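Local coordinates for ABC-type transport system, molybdenum-specific extracellular solute-binding protein (Clostridium difficile, PDB 4KD5) that probably binds molybdate or tungstate outside the cell and delivers the oxyanion to a membrane ABC transporter for import, at residues A[22-27]-A[36-41]; A[80-85]-A[210-215]; A[100-105]-A[132-137]; A[152-157]-A[173-178]. One frame throughout, in Å; residues are numbered along the deposited sequence. Where two conformers were deposited one is given.

Interaction 1 of 4, residues A[22-27]-A[36-41]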
loop_
_atom_site.group_PDB
_atom_site.type_symbol
_atom_site.label_atom_id
_atom_site.label_comp_id
_atom_site.label_asym_id
_atom_site.label_seq_id
_atom_site.Cartn_x
_atom_site.Cartn_y
_atom_site.Cartn_z
ATOM N N LYS A 22 -0.153 8.773 22.549
ATOM C CA LYS A 22 -1.297 7.868 22.611
ATOM C C LYS A 22 -1.588 7.309 21.218
ATOM O O LYS A 22 -2.080 6.191 21.084
ATOM C CB LYS A 22 -2.522 8.594 23.170
ATOM C CG LYS A 22 -3.751 7.721 23.382
ATOM C CD LYS A 22 -3.581 6.791 24.574
ATOM C CE LYS A 22 -4.911 6.520 25.271
ATOM N NZ LYS A 22 -5.931 5.893 24.387
ATOM N N ILE A 23 -1.274 8.091 20.187
ATOM C CA ILE A 23 -1.391 7.630 18.803
ATOM C C ILE A 23 -0.441 6.453 18.522
ATOM O O ILE A 23 -0.805 5.494 17.833
ATOM C CB ILE A 23 -1.121 8.779 17.798
ATOM C CG1 ILE A 23 -2.262 9.803 17.808
ATOM C CG2 ILE A 23 -0.908 8.235 16.395
ATOM C CD1 ILE A 23 -3.583 9.269 17.290
ATOM N N GLU A 24 0.771 6.525 19.066
ATOM C CA GLU A 24 1.770 5.477 18.869
ATOM C C GLU A 24 1.371 4.149 19.510
ATOM O O GLU A 24 1.394 3.109 18.856
ATOM C CB GLU A 24 3.138 5.932 19.395
ATOM C CG GLU A 24 4.024 6.610 18.366
ATOM C CD GLU A 24 5.222 7.310 18.988
ATOM O OE1 GLU A 24 6.367 6.897 18.709
ATOM O OE2 GLU A 24 5.016 8.280 19.747
ATOM N N GLU A 25 1.004 4.191 20.788
ATOM C CA GLU A 25 0.619 2.980 21.515
ATOM C C GLU A 25 -0.663 2.360 20.965
ATOM O O GLU A 25 -0.864 1.151 21.056
ATOM C CB GLU A 25 0.486 3.259 23.020
ATOM C CG GLU A 25 -0.941 3.535 23.508
ATOM C CD GLU A 25 -1.485 2.414 24.377
ATOM O OE1 GLU A 25 -2.471 2.644 25.111
ATOM O OE2 GLU A 25 -0.931 1.296 24.321
ATOM N N GLU A 26 -1.520 3.190 20.378
ATOM C CA GLU A 26 -2.804 2.722 19.871
ATOM C C GLU A 26 -2.693 2.160 18.460
ATOM O O GLU A 26 -3.434 1.252 18.090
ATOM C CB GLU A 26 -3.829 3.859 19.913
ATOM C CG GLU A 26 -5.257 3.423 20.190
ATOM C CD GLU A 26 -5.504 3.115 21.655
ATOM O OE1 GLU A 26 -6.667 2.833 22.014
ATOM O OE2 GLU A 26 -4.541 3.154 22.450
ATOM N N TYR A 27 -1.770 2.700 17.671
ATOM C CA TYR A 27 -1.544 2.195 16.321
ATOM C C TYR A 27 -0.801 0.875 16.384
ATOM O O TYR A 27 -0.977 0.009 15.529
ATOM C CB TYR A 27 -0.754 3.194 15.478
ATOM C CG TYR A 27 -0.773 2.863 14.007
ATOM C CD1 TYR A 27 -1.952 2.939 13.285
ATOM C CD2 TYR A 27 0.381 2.477 13.340
ATOM C CE1 TYR A 27 -1.989 2.639 11.945
ATOM C CE2 TYR A 27 0.355 2.175 11.990
ATOM C CZ TYR A 27 -0.837 2.261 11.303
ATOM O OH TYR A 27 -0.893 1.973 9.965
ATOM N N LEU A 36 7.065 3.725 14.664
ATOM C CA LEU A 36 6.971 5.160 14.407
ATOM C C LEU A 36 8.088 5.926 15.115
ATOM O O LEU A 36 8.344 5.710 16.303
ATOM C CB LEU A 36 5.606 5.695 14.852
ATOM C CG LEU A 36 4.352 5.115 14.198
ATOM C CD1 LEU A 36 3.095 5.656 14.863
ATOM C CD2 LEU A 36 4.322 5.428 12.716
ATOM N N THR A 37 8.756 6.815 14.386
ATOM C CA THR A 37 9.743 7.707 14.990
ATOM C C THR A 37 9.273 9.151 14.815
ATOM O O THR A 37 9.294 9.691 13.705
ATOM C CB THR A 37 11.140 7.519 14.371
ATOM O OG1 THR A 37 11.652 6.230 14.733
ATOM C CG2 THR A 37 12.099 8.585 14.875
ATOM N N VAL A 38 8.842 9.773 15.909
ATOM C CA VAL A 38 8.250 11.106 15.833
ATOM C C VAL A 38 9.226 12.210 16.237
ATOM O O VAL A 38 9.700 12.254 17.375
ATOM C CB VAL A 38 6.970 11.216 16.684
ATOM C CG1 VAL A 38 6.289 12.538 16.422
ATOM C CG2 VAL A 38 6.015 10.092 16.353
ATOM N N ASN A 39 9.515 13.099 15.294
ATOM C CA ASN A 39 10.364 14.253 15.549
ATOM C C ASN A 39 9.517 15.518 15.677
ATOM O O ASN A 39 8.617 15.752 14.868
ATOM C CB ASN A 39 11.388 14.405 14.423
ATOM C CG ASN A 39 12.301 15.600 14.617
ATOM O OD1 ASN A 39 13.220 15.571 15.438
ATOM N ND2 ASN A 39 12.068 16.651 13.838
ATOM N N TYR A 40 9.797 16.326 16.695
ATOM C CA TYR A 40 9.030 17.544 16.931
ATOM C C TYR A 40 9.845 18.802 16.635
ATOM O O TYR A 40 11.067 18.818 16.814
ATOM C CB TYR A 40 8.507 17.568 18.371
ATOM C CG TYR A 40 7.620 16.393 18.698
ATOM C CD1 TYR A 40 6.286 16.386 18.327
ATOM C CD2 TYR A 40 8.118 15.290 19.373
ATOM C CE1 TYR A 40 5.475 15.312 18.619
ATOM C CE2 TYR A 40 7.313 14.214 19.671
ATOM C CZ TYR A 40 5.994 14.232 19.295
ATOM O OH TYR A 40 5.192 13.158 19.591
ATOM N N GLY A 41 9.166 19.851 16.178
ATOM C CA GLY A 41 9.812 21.125 15.917
ATOM C C GLY A 41 8.843 22.208 15.479
ATOM O O GLY A 41 7.625 22.009 15.487
HETATM O O HOH W 1 8.735 8.404 18.787
#

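Interaction 2 of 4, residues A[80-85]-A[210-215]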
loop_
_atom_site.group_PDB
_atom_site.type_symbol
_atom_site.label_atom_id
_atom_site.label_comp_id
_atom_site.label_asym_id
_atom_site.label_seq_id
_atom_site.Cartn_x
_atom_site.Cartn_y
_atom_site.Cartn_z
ATOM N N THR A 80 -2.957 13.359 -0.595
ATOM C CA THR A 80 -2.959 13.004 0.823
ATOM C C THR A 80 -3.087 14.235 1.708
ATOM O O THR A 80 -3.108 14.118 2.931
ATOM C CB THR A 80 -1.701 12.219 1.237
ATOM O OG1 THR A 80 -0.555 13.075 1.175
ATOM C CG2 THR A 80 -1.498 11.026 0.326
HETATM N N MSE A 81 -3.153 15.415 1.096
HETATM C CA MSE A 81 -3.295 16.645 1.871
HETATM C C MSE A 81 -4.686 16.726 2.493
HETATM O O MSE A 81 -5.697 16.769 1.783
HETATM C CB MSE A 81 -3.026 17.881 1.008
HETATM C CG MSE A 81 -1.590 17.967 0.511
HETATM SE SE MSE A 81 -1.296 19.321 -0.857
HETATM C CE MSE A 81 -1.337 20.899 0.271
ATOM N N LYS A 82 -4.729 16.740 3.823
ATOM C CA LYS A 82 -5.987 16.789 4.563
ATOM C C LYS A 82 -5.854 17.604 5.838
ATOM O O LYS A 82 -4.748 17.814 6.340
ATOM C CB LYS A 82 -6.455 15.374 4.924
ATOM C CG LYS A 82 -7.403 14.746 3.924
ATOM C CD LYS A 82 -6.753 13.588 3.189
ATOM C CE LYS A 82 -7.527 13.264 1.919
ATOM N NZ LYS A 82 -6.985 12.064 1.221
ATOM N N ASP A 83 -6.990 18.045 6.365
ATOM C CA ASP A 83 -7.020 18.678 7.669
ATOM C C ASP A 83 -7.241 17.608 8.727
ATOM O O ASP A 83 -8.302 16.986 8.772
ATOM C CB ASP A 83 -8.124 19.737 7.720
ATOM C CG ASP A 83 -7.829 20.923 6.831
ATOM O OD1 ASP A 83 -6.639 21.181 6.582
ATOM O OD2 ASP A 83 -8.787 21.585 6.378
ATOM N N LEU A 84 -6.222 17.377 9.550
ATOM C CA LEU A 84 -6.283 16.346 10.576
ATOM C C LEU A 84 -7.248 16.741 11.693
ATOM O O LEU A 84 -8.347 16.188 11.802
ATOM C CB LEU A 84 -4.884 16.086 11.133
ATOM C CG LEU A 84 -4.738 14.966 12.152
ATOM C CD1 LEU A 84 -5.492 13.758 11.650
ATOM C CD2 LEU A 84 -3.270 14.641 12.378
ATOM N N VAL A 85 -6.831 17.699 12.516
ATOM C CA VAL A 85 -7.697 18.253 13.549
ATOM C C VAL A 85 -7.625 19.771 13.535
ATOM O O VAL A 85 -6.806 20.364 12.831
ATOM C CB VAL A 85 -7.336 17.749 14.958
ATOM C CG1 VAL A 85 -7.354 16.235 15.007
ATOM C CG2 VAL A 85 -5.970 18.272 15.378
ATOM N N LYS A 210 -1.526 4.761 5.025
ATOM C CA LYS A 210 -2.293 3.919 5.938
ATOM C C LYS A 210 -2.258 4.454 7.366
ATOM O O LYS A 210 -3.251 4.384 8.083
ATOM C CB LYS A 210 -1.792 2.472 5.901
ATOM C CG LYS A 210 -2.602 1.538 5.010
ATOM C CD LYS A 210 -2.622 1.992 3.557
ATOM C CE LYS A 210 -3.419 1.027 2.685
ATOM N NZ LYS A 210 -4.839 0.891 3.127
ATOM N N PHE A 211 -1.114 4.985 7.783
ATOM C CA PHE A 211 -1.023 5.590 9.105
ATOM C C PHE A 211 -1.782 6.906 9.159
ATOM O O PHE A 211 -2.328 7.271 10.196
ATOM C CB PHE A 211 0.427 5.806 9.543
ATOM C CG PHE A 211 0.552 6.561 10.838
ATOM C CD1 PHE A 211 0.057 6.025 12.020
ATOM C CD2 PHE A 211 1.154 7.809 10.874
ATOM C CE1 PHE A 211 0.166 6.723 13.215
ATOM C CE2 PHE A 211 1.267 8.509 12.066
ATOM C CZ PHE A 211 0.773 7.965 13.236
ATOM N N GLU A 212 -1.810 7.624 8.042
ATOM C CA GLU A 212 -2.563 8.872 7.971
ATOM C C GLU A 212 -4.057 8.598 8.117
ATOM O O GLU A 212 -4.777 9.363 8.761
ATOM C CB GLU A 212 -2.288 9.616 6.659
ATOM C CG GLU A 212 -2.984 10.971 6.577
ATOM C CD GLU A 212 -2.842 11.644 5.224
ATOM O OE1 GLU A 212 -3.815 12.297 4.797
ATOM O OE2 GLU A 212 -1.768 11.535 4.596
ATOM N N GLU A 213 -4.533 7.507 7.525
ATOM C CA GLU A 213 -5.954 7.189 7.624
ATOM C C GLU A 213 -6.369 6.738 9.021
ATOM O O GLU A 213 -7.540 6.818 9.373
ATOM C CB GLU A 213 -6.386 6.182 6.555
ATOM C CG GLU A 213 -7.234 6.799 5.441
ATOM C CD GLU A 213 -8.547 7.392 5.942
ATOM O OE1 GLU A 213 -9.097 8.276 5.254
ATOM O OE2 GLU A 213 -9.036 6.971 7.014
ATOM N N PHE A 214 -5.411 6.282 9.823
ATOM C CA PHE A 214 -5.701 5.966 11.217
ATOM C C PHE A 214 -5.966 7.260 11.974
ATOM O O PHE A 214 -6.845 7.328 12.829
ATOM C CB PHE A 214 -4.547 5.206 11.875
ATOM C CG PHE A 214 -4.702 5.048 13.360
ATOM C CD1 PHE A 214 -5.665 4.197 13.883
ATOM C CD2 PHE A 214 -3.885 5.748 14.236
ATOM C CE1 PHE A 214 -5.815 4.049 15.257
ATOM C CE2 PHE A 214 -4.026 5.605 15.610
ATOM C CZ PHE A 214 -4.994 4.752 16.120
ATOM N N LEU A 215 -5.189 8.284 11.641
ATOM C CA LEU A 215 -5.330 9.600 12.247
ATOM C C LEU A 215 -6.680 10.216 11.896
ATOM O O LEU A 215 -7.305 10.877 12.723
ATOM C CB LEU A 215 -4.195 10.515 11.781
ATOM C CG LEU A 215 -2.764 10.045 12.032
ATOM C CD1 LEU A 215 -1.749 11.037 11.475
ATOM C CD2 LEU A 215 -2.533 9.838 13.513
#

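Interaction 3 of 4, residues A[100-105]-A[132-137]. With FMT (formic acid), chain E.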
loop_
_atom_site.group_PDB
_atom_site.type_symbol
_atom_site.label_atom_id
_atom_site.label_comp_id
_atom_site.label_asym_id
_atom_site.label_seq_id
_atom_site.Cartn_x
_atom_site.Cartn_y
_atom_site.Cartn_z
ATOM N N SER A 100 -19.118 34.473 33.941
ATOM C CA SER A 100 -20.179 33.750 33.232
ATOM C C SER A 100 -19.891 33.442 31.760
ATOM O O SER A 100 -20.113 32.320 31.301
ATOM C CB SER A 100 -21.502 34.509 33.349
ATOM O OG SER A 100 -22.431 34.068 32.374
ATOM N N GLY A 101 -19.414 34.437 31.018
ATOM C CA GLY A 101 -19.181 34.267 29.592
ATOM C C GLY A 101 -18.525 35.441 28.888
ATOM O O GLY A 101 -17.935 36.310 29.530
HETATM N N MSE A 102 -18.635 35.458 27.559
HETATM C CA MSE A 102 -18.044 36.510 26.734
HETATM C C MSE A 102 -18.681 37.872 26.984
HETATM O O MSE A 102 -18.024 38.900 26.840
HETATM C CB MSE A 102 -18.149 36.158 25.246
HETATM C CG MSE A 102 -17.264 35.007 24.794
HETATM SE SE MSE A 102 -15.368 35.442 24.714
HETATM C CE MSE A 102 -15.457 36.749 23.284
ATOM N N LYS A 103 -19.961 37.876 27.348
ATOM C CA LYS A 103 -20.662 39.117 27.665
ATOM C C LYS A 103 -20.013 39.824 28.853
ATOM O O LYS A 103 -20.032 41.051 28.944
ATOM C CB LYS A 103 -22.147 38.840 27.950
ATOM C CG LYS A 103 -23.108 39.557 27.004
ATOM C CD LYS A 103 -24.526 38.970 27.030
ATOM C CE LYS A 103 -25.292 39.309 28.305
ATOM N NZ LYS A 103 -25.151 38.258 29.351
ATOM N N ASP A 104 -19.420 39.037 29.747
ATOM C CA ASP A 104 -18.797 39.562 30.960
ATOM C C ASP A 104 -17.475 40.295 30.707
ATOM O O ASP A 104 -16.902 40.882 31.625
ATOM C CB ASP A 104 -18.589 38.435 31.974
ATOM C CG ASP A 104 -19.896 37.825 32.442
ATOM O OD1 ASP A 104 -19.925 37.287 33.569
ATOM O OD2 ASP A 104 -20.891 37.883 31.689
ATOM N N LEU A 105 -16.991 40.256 29.468
ATOM C CA LEU A 105 -15.778 40.986 29.101
ATOM C C LEU A 105 -16.004 42.496 29.181
ATOM O O LEU A 105 -15.101 43.255 29.522
ATOM C CB LEU A 105 -15.316 40.618 27.688
ATOM C CG LEU A 105 -14.806 39.214 27.385
ATOM C CD1 LEU A 105 -14.336 39.121 25.942
ATOM C CD2 LEU A 105 -13.673 38.861 28.315
ATOM N N THR A 132 -11.406 41.820 17.290
ATOM C CA THR A 132 -11.563 42.710 16.137
ATOM C C THR A 132 -12.927 42.511 15.474
ATOM O O THR A 132 -13.692 43.460 15.303
ATOM C CB THR A 132 -10.450 42.469 15.098
ATOM O OG1 THR A 132 -9.176 42.789 15.678
ATOM C CG2 THR A 132 -10.665 43.316 13.858
ATOM N N ASN A 133 -13.220 41.270 15.103
ATOM C CA ASN A 133 -14.476 40.930 14.448
ATOM C C ASN A 133 -15.716 41.184 15.304
ATOM O O ASN A 133 -16.773 41.516 14.780
ATOM C CB ASN A 133 -14.435 39.474 13.971
ATOM C CG ASN A 133 -13.493 39.267 12.805
ATOM O OD1 ASN A 133 -12.794 40.186 12.383
ATOM N ND2 ASN A 133 -13.471 38.044 12.277
ATOM N N LEU A 134 -15.581 41.023 16.616
ATOM C CA LEU A 134 -16.681 41.283 17.542
ATOM C C LEU A 134 -16.740 42.759 17.959
ATOM O O LEU A 134 -17.561 43.137 18.799
ATOM C CB LEU A 134 -16.585 40.391 18.783
ATOM C CG LEU A 134 -16.912 38.912 18.609
ATOM C CD1 LEU A 134 -16.646 38.149 19.894
ATOM C CD2 LEU A 134 -18.359 38.739 18.209
ATOM N N ASN A 135 -15.867 43.577 17.370
ATOM C CA ASN A 135 -15.821 45.014 17.632
ATOM C C ASN A 135 -15.589 45.341 19.107
ATOM O O ASN A 135 -16.152 46.293 19.638
ATOM C CB ASN A 135 -17.103 45.688 17.134
ATOM C CG ASN A 135 -17.588 45.119 15.815
ATOM O OD1 ASN A 135 -16.838 45.042 14.844
ATOM N ND2 ASN A 135 -18.848 44.694 15.783
ATOM N N LEU A 136 -14.747 44.545 19.756
ATOM C CA LEU A 136 -14.474 44.701 21.177
ATOM C C LEU A 136 -13.045 45.160 21.427
ATOM O O LEU A 136 -12.686 45.495 22.555
ATOM C CB LEU A 136 -14.730 43.386 21.916
ATOM C CG LEU A 136 -16.154 42.840 21.939
ATOM C CD1 LEU A 136 -16.232 41.564 22.760
ATOM C CD2 LEU A 136 -17.093 43.877 22.501
ATOM N N LYS A 137 -12.232 45.174 20.375
ATOM C CA LYS A 137 -10.798 45.415 20.530
ATOM C C LYS A 137 -10.454 46.798 21.082
ATOM O O LYS A 137 -9.520 46.934 21.874
ATOM C CB LYS A 137 -10.045 45.173 19.218
ATOM C CG LYS A 137 -8.572 44.871 19.434
ATOM C CD LYS A 137 -7.741 45.144 18.193
ATOM C CE LYS A 137 -6.261 45.187 18.550
ATOM N NZ LYS A 137 -5.377 45.478 17.384
HETATM C C FMT E . -22.186 35.264 25.000
HETATM O O1 FMT E . -21.317 35.011 24.166
HETATM O O2 FMT E . -21.978 35.339 26.211
#

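Interaction 4 of 4, residues A[152-157]-A[173-178]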
loop_
_atom_site.group_PDB
_atom_site.type_symbol
_atom_site.label_atom_id
_atom_site.label_comp_id
_atom_site.label_asym_id
_atom_site.label_seq_id
_atom_site.Cartn_x
_atom_site.Cartn_y
_atom_site.Cartn_z
ATOM N N GLU A 152 2.064 31.298 30.025
ATOM C CA GLU A 152 2.040 32.472 30.891
ATOM C C GLU A 152 0.608 32.987 31.076
ATOM O O GLU A 152 0.252 33.472 32.153
ATOM C CB GLU A 152 2.960 33.576 30.349
ATOM C CG GLU A 152 3.116 34.761 31.292
ATOM C CD GLU A 152 4.263 35.686 30.915
ATOM O OE1 GLU A 152 4.296 36.176 29.766
ATOM O OE2 GLU A 152 5.134 35.929 31.777
ATOM N N VAL A 153 -0.210 32.869 30.030
ATOM C CA VAL A 153 -1.617 33.262 30.106
ATOM C C VAL A 153 -2.330 32.458 31.186
ATOM O O VAL A 153 -3.002 33.020 32.049
ATOM C CB VAL A 153 -2.337 33.079 28.756
ATOM C CG1 VAL A 153 -3.810 33.403 28.888
ATOM C CG2 VAL A 153 -1.716 33.965 27.697
ATOM N N LEU A 154 -2.161 31.139 31.138
ATOM C CA LEU A 154 -2.767 30.236 32.113
ATOM C C LEU A 154 -2.296 30.526 33.536
ATOM O O LEU A 154 -3.079 30.465 34.482
ATOM C CB LEU A 154 -2.464 28.778 31.747
ATOM C CG LEU A 154 -3.300 28.143 30.637
ATOM C CD1 LEU A 154 -2.512 27.064 29.908
ATOM C CD2 LEU A 154 -4.565 27.548 31.226
ATOM N N ALA A 155 -1.016 30.855 33.681
ATOM C CA ALA A 155 -0.432 31.126 34.993
ATOM C C ALA A 155 -1.015 32.383 35.635
ATOM O O ALA A 155 -1.281 32.406 36.840
ATOM C CB ALA A 155 1.074 31.236 34.883
ATOM N N TRP A 156 -1.195 33.424 34.823
ATOM C CA TRP A 156 -1.776 34.691 35.265
ATOM C C TRP A 156 -3.214 34.501 35.719
ATOM O O TRP A 156 -3.638 35.055 36.733
ATOM C CB TRP A 156 -1.752 35.712 34.122
ATOM C CG TRP A 156 -0.387 36.195 33.746
ATOM C CD1 TRP A 156 0.792 35.880 34.354
ATOM C CD2 TRP A 156 -0.062 37.095 32.669
ATOM N NE1 TRP A 156 1.831 36.525 33.722
ATOM C CE2 TRP A 156 1.337 37.266 32.696
ATOM C CE3 TRP A 156 -0.817 37.757 31.705
ATOM C CZ2 TRP A 156 1.991 38.095 31.771
ATOM C CZ3 TRP A 156 -0.161 38.571 30.793
ATOM C CH2 TRP A 156 1.228 38.733 30.834
ATOM N N VAL A 157 -3.960 33.714 34.948
ATOM C CA VAL A 157 -5.372 33.471 35.212
ATOM C C VAL A 157 -5.552 32.600 36.455
ATOM O O VAL A 157 -6.459 32.823 37.254
ATOM C CB VAL A 157 -6.052 32.831 33.986
ATOM C CG1 VAL A 157 -7.475 32.487 34.292
ATOM C CG2 VAL A 157 -5.997 33.778 32.795
ATOM N N VAL A 173 -6.601 21.131 28.870
ATOM C CA VAL A 173 -6.746 19.750 29.339
ATOM C C VAL A 173 -5.763 19.430 30.463
ATOM O O VAL A 173 -4.670 19.999 30.524
ATOM C CB VAL A 173 -6.608 18.711 28.194
ATOM C CG1 VAL A 173 -7.782 18.807 27.235
ATOM C CG2 VAL A 173 -5.303 18.908 27.442
ATOM N N ASN A 174 -6.177 18.537 31.359
ATOM C CA ASN A 174 -5.374 18.130 32.516
ATOM C C ASN A 174 -5.095 19.275 33.493
ATOM O O ASN A 174 -4.059 19.291 34.157
ATOM C CB ASN A 174 -4.068 17.451 32.067
ATOM C CG ASN A 174 -3.519 16.486 33.102
ATOM O OD1 ASN A 174 -2.736 16.869 33.971
ATOM N ND2 ASN A 174 -3.923 15.224 33.008
ATOM N N ASN A 175 -6.030 20.220 33.587
ATOM C CA ASN A 175 -5.901 21.358 34.507
ATOM C C ASN A 175 -7.235 21.766 35.145
ATOM O O ASN A 175 -8.091 22.376 34.493
ATOM C CB ASN A 175 -5.249 22.559 33.801
ATOM C CG ASN A 175 -4.721 23.609 34.778
ATOM O OD1 ASN A 175 -4.808 23.449 35.999
ATOM N ND2 ASN A 175 -4.158 24.683 34.237
ATOM N N ASP A 176 -7.403 21.428 36.422
ATOM C CA ASP A 176 -8.630 21.746 37.153
ATOM C C ASP A 176 -8.566 23.114 37.829
ATOM O O ASP A 176 -9.583 23.633 38.295
ATOM C CB ASP A 176 -8.928 20.667 38.197
ATOM C CG ASP A 176 -7.779 20.463 39.170
ATOM O OD1 ASP A 176 -6.619 20.378 38.717
ATOM O OD2 ASP A 176 -8.037 20.384 40.391
ATOM N N LYS A 177 -7.371 23.696 37.875
ATOM C CA LYS A 177 -7.168 24.988 38.526
ATOM C C LYS A 177 -7.845 26.107 37.743
ATOM O O LYS A 177 -8.263 27.113 38.314
ATOM C CB LYS A 177 -5.676 25.288 38.665
ATOM C CG LYS A 177 -4.863 24.157 39.271
ATOM C CD LYS A 177 -5.476 23.647 40.567
ATOM C CE LYS A 177 -4.700 22.449 41.106
ATOM N NZ LYS A 177 -5.444 21.738 42.187
ATOM N N ILE A 178 -7.938 25.923 36.430
ATOM C CA ILE A 178 -8.671 26.842 35.570
ATOM C C ILE A 178 -9.959 26.179 35.108
ATOM O O ILE A 178 -10.146 24.976 35.297
ATOM C CB ILE A 178 -7.862 27.236 34.324
ATOM C CG1 ILE A 178 -7.588 26.015 33.451
ATOM C CG2 ILE A 178 -6.562 27.907 34.713
ATOM C CD1 ILE A 178 -8.109 26.158 32.042
#

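Interaction 1 of 4, residues A[22-27]-A[36-41]
Glu24 and Leu36 lie alongside each other, running opposite ways, where helix 17-28 packs on strand 34-41, and their aliphatic parts form the tight half of the contact, with Glu24 CG 3.7 Å from Leu36 CD1. Leu36 CG stands beside its own backbone N (chi1 -60°), which sends the CD1 methyl between the Glu24 methylenes and the ring of Tyr27. That ring is met obliquely, Tyr27 CD2 lying 4.4 Å from Leu36 CD1. The same side is closed by helix 205-215: Phe211 meets the Tyr27 ring edge-to-face and also touches Leu36, while Tyr27 OH is hydrogen-bonded to Lys210 NZ of a second subunit.

The other half is looser and wetter. The extended Glu24 chain brings its carboxylate over one methyl of Val38, Glu24 CD being 3.9 Å from Val38 CG2. Glu24 OE1 also lies 3.3 Å from Leu36 O, but two acceptors cannot bond, and helix and strand are bridged by a water instead. It donates to Glu24 OE1 at 2.8 Å and accepts from Val38 N at 3.2 Å, which satisfies both atoms at once. The two short axes are antiparallel within a few degrees (172°), the geometry expected of the helix in a beta-alpha-beta crossover, here linking the parallel neighbours 6-13 and 34-41.

Interaction 2 of 4, residues A[80-85]-A[210-215]
Leu84 lays its CD1 methyl over the base of the Leu215 side chain, 3.5 Å from Leu215 CB, where strand 82-94 faces the last turn of helix 205-215. The fit is close because Leu84 CG is anti to the backbone N (chi1 -176°) and the branch swings toward the helix although its CB does not point there. A second methyl pair, Leu84 CD2 and Leu215 CD1, follows at 4.0 Å. Leu215 is in turn supported from its own helix, its CG standing above one face of the Phe211 ring, and it rests on Ile23 of helix 17-28 as well.

One turn back, the apolar contact gives way to a buried acid. Glu212 is fully extended, and its OE1 comes within 2.7 Å of Thr80 O, while its OE2 is 3.4 Å from Thr80 CB. A carboxylate held so near a carbonyl oxygen would probably have a raised pKa. Lys82 runs perpendicular to it with its aliphatic part, Lys82 CD lying 3.6 Å from Glu212 OE1. The lysine's charged end goes elsewhere: its NZ is hydrogen-bonded to Asp79 O, and any attraction to the acid acts across 4.8 Å from Lys82 NZ to Glu212 OE1. Thr80 is fixed independently, because its OG1 bonds to Val77 O and Val198 N. A late helix thus packs on the segment 80-85, which leads into a strand that pairs here with 193-198, antiparallel, a layered alpha-beta-alpha arrangement characteristic of a lobe of the type II periplasmic binding protein fold.

Interaction 3 of 4, residues A[100-105]-A[132-137]
Met102, present as selenomethionine, puts its terminal CE against Leu134 CD1 at 3.9 Å, and Leu105 CD1 faces Leu136 CD1 at a looser 4.4 Å. These two methyl pairs join the loop after strand 82-94 to the Schellman motif that ends helix 122-133, within an alpha-beta lobe of the solute-binding protein. No hydrogen bond crosses between the segments, and the buried area is small.

In the first shell, the chains of Met102 and Leu134 meet crosswise. The selenomethionine chain folds at both outer torsions (chi2 -72°, chi3 -66°), which carries CE across to the leucine. Leu134 and Leu136 flank Asn135, whose positive phi turns the chain out of the helix. A bond of 3.0 Å from Asn135 N to Thr132 O holds that turn.

Behind the methyls, Phe166 and Leu91 touch both Met102 and Leu105, so the pair is seated on strands 164-168 and 82-94. Glu182 OE2 accepts from Met102 N, and Lys143 NZ donates to Leu105 O. Beside Met102 CB and Lys103 N sits a formic acid, probably from the crystallisation liquor, whose O2 takes a weak bond from Lys103 N at 3.4 Å. At the start of the loop, Ser100 N donates to Asp104 OD1 at 3.0 Å, approaching from above the carboxylate plane, 59° out of it.

Interaction 4 of 4, residues A[152-157]-A[173-178]
Asn175 OD1 accepts the backbone N-H of Lys177 at 3.2 Å, closing an Asx turn, while the other end of the same amide meets Leu154 of helix 150-159. The donor stands above the amide carbonyl plane, 49° out of it. With Asn175 CG anti to the backbone N (chi1 -163°), the amide reaches back toward the helix, and Asn175 ND2 comes to 4.2 Å from Leu154 CD2. That nitrogen has a true partner in Gln158 OE1, farther along the helix, so both ends of the amide are satisfied and its rotation is fixed from two directions.

The apolar half of the contact centres on one methyl. Leu154 CD2 lies 3.9 Å from Ile178 CD1 and 4.0 Å from Ile178 CG2, set against both arms of the isoleucine. Ile178 CG1 is wedged between its backbone N and carbonyl carbon (chi1 63°), a setting of CG1 and CG2 that lays both branches against Leu154 CD2. The two side chains meet at a slant, and Ile92 of strand 82-94 touches both from the sheet. Facing outward, the turn carries a salt bridge, Lys177 NZ to Asp176 OD2 at 3.4 Å, whose hydrogen bond is weak.

The contact therefore ties the loop entering strand 178-183 to a helix that begins with Val150, a predicted molybdate-binding residue one turn before Leu154. Oxyanion binding near helix N-termini is a feature of the ModA site, in the cleft between the two lobes of the type II fold.

The four contacts divide between two clusters. Interactions 1 and 2, with centres about 14 Å apart, share a core: Phe214 packs on Tyr27 and Phe211 on Ile23, so that helices 17-28 and 205-215 form one layer against the sheet. Interactions 3 and 4 have centres about 20 Å apart in the other half of the molecule and do not touch; their centres are 26 to 38 Å from those of the first pair. Along the chain interaction 1 comes first, and interaction 2 spans a long excursion within which 3 and then 4 are completed. The chain thus leaves one lobe, builds the other and returns, as in two-lobed solute-binding proteins with a cleft between lobes.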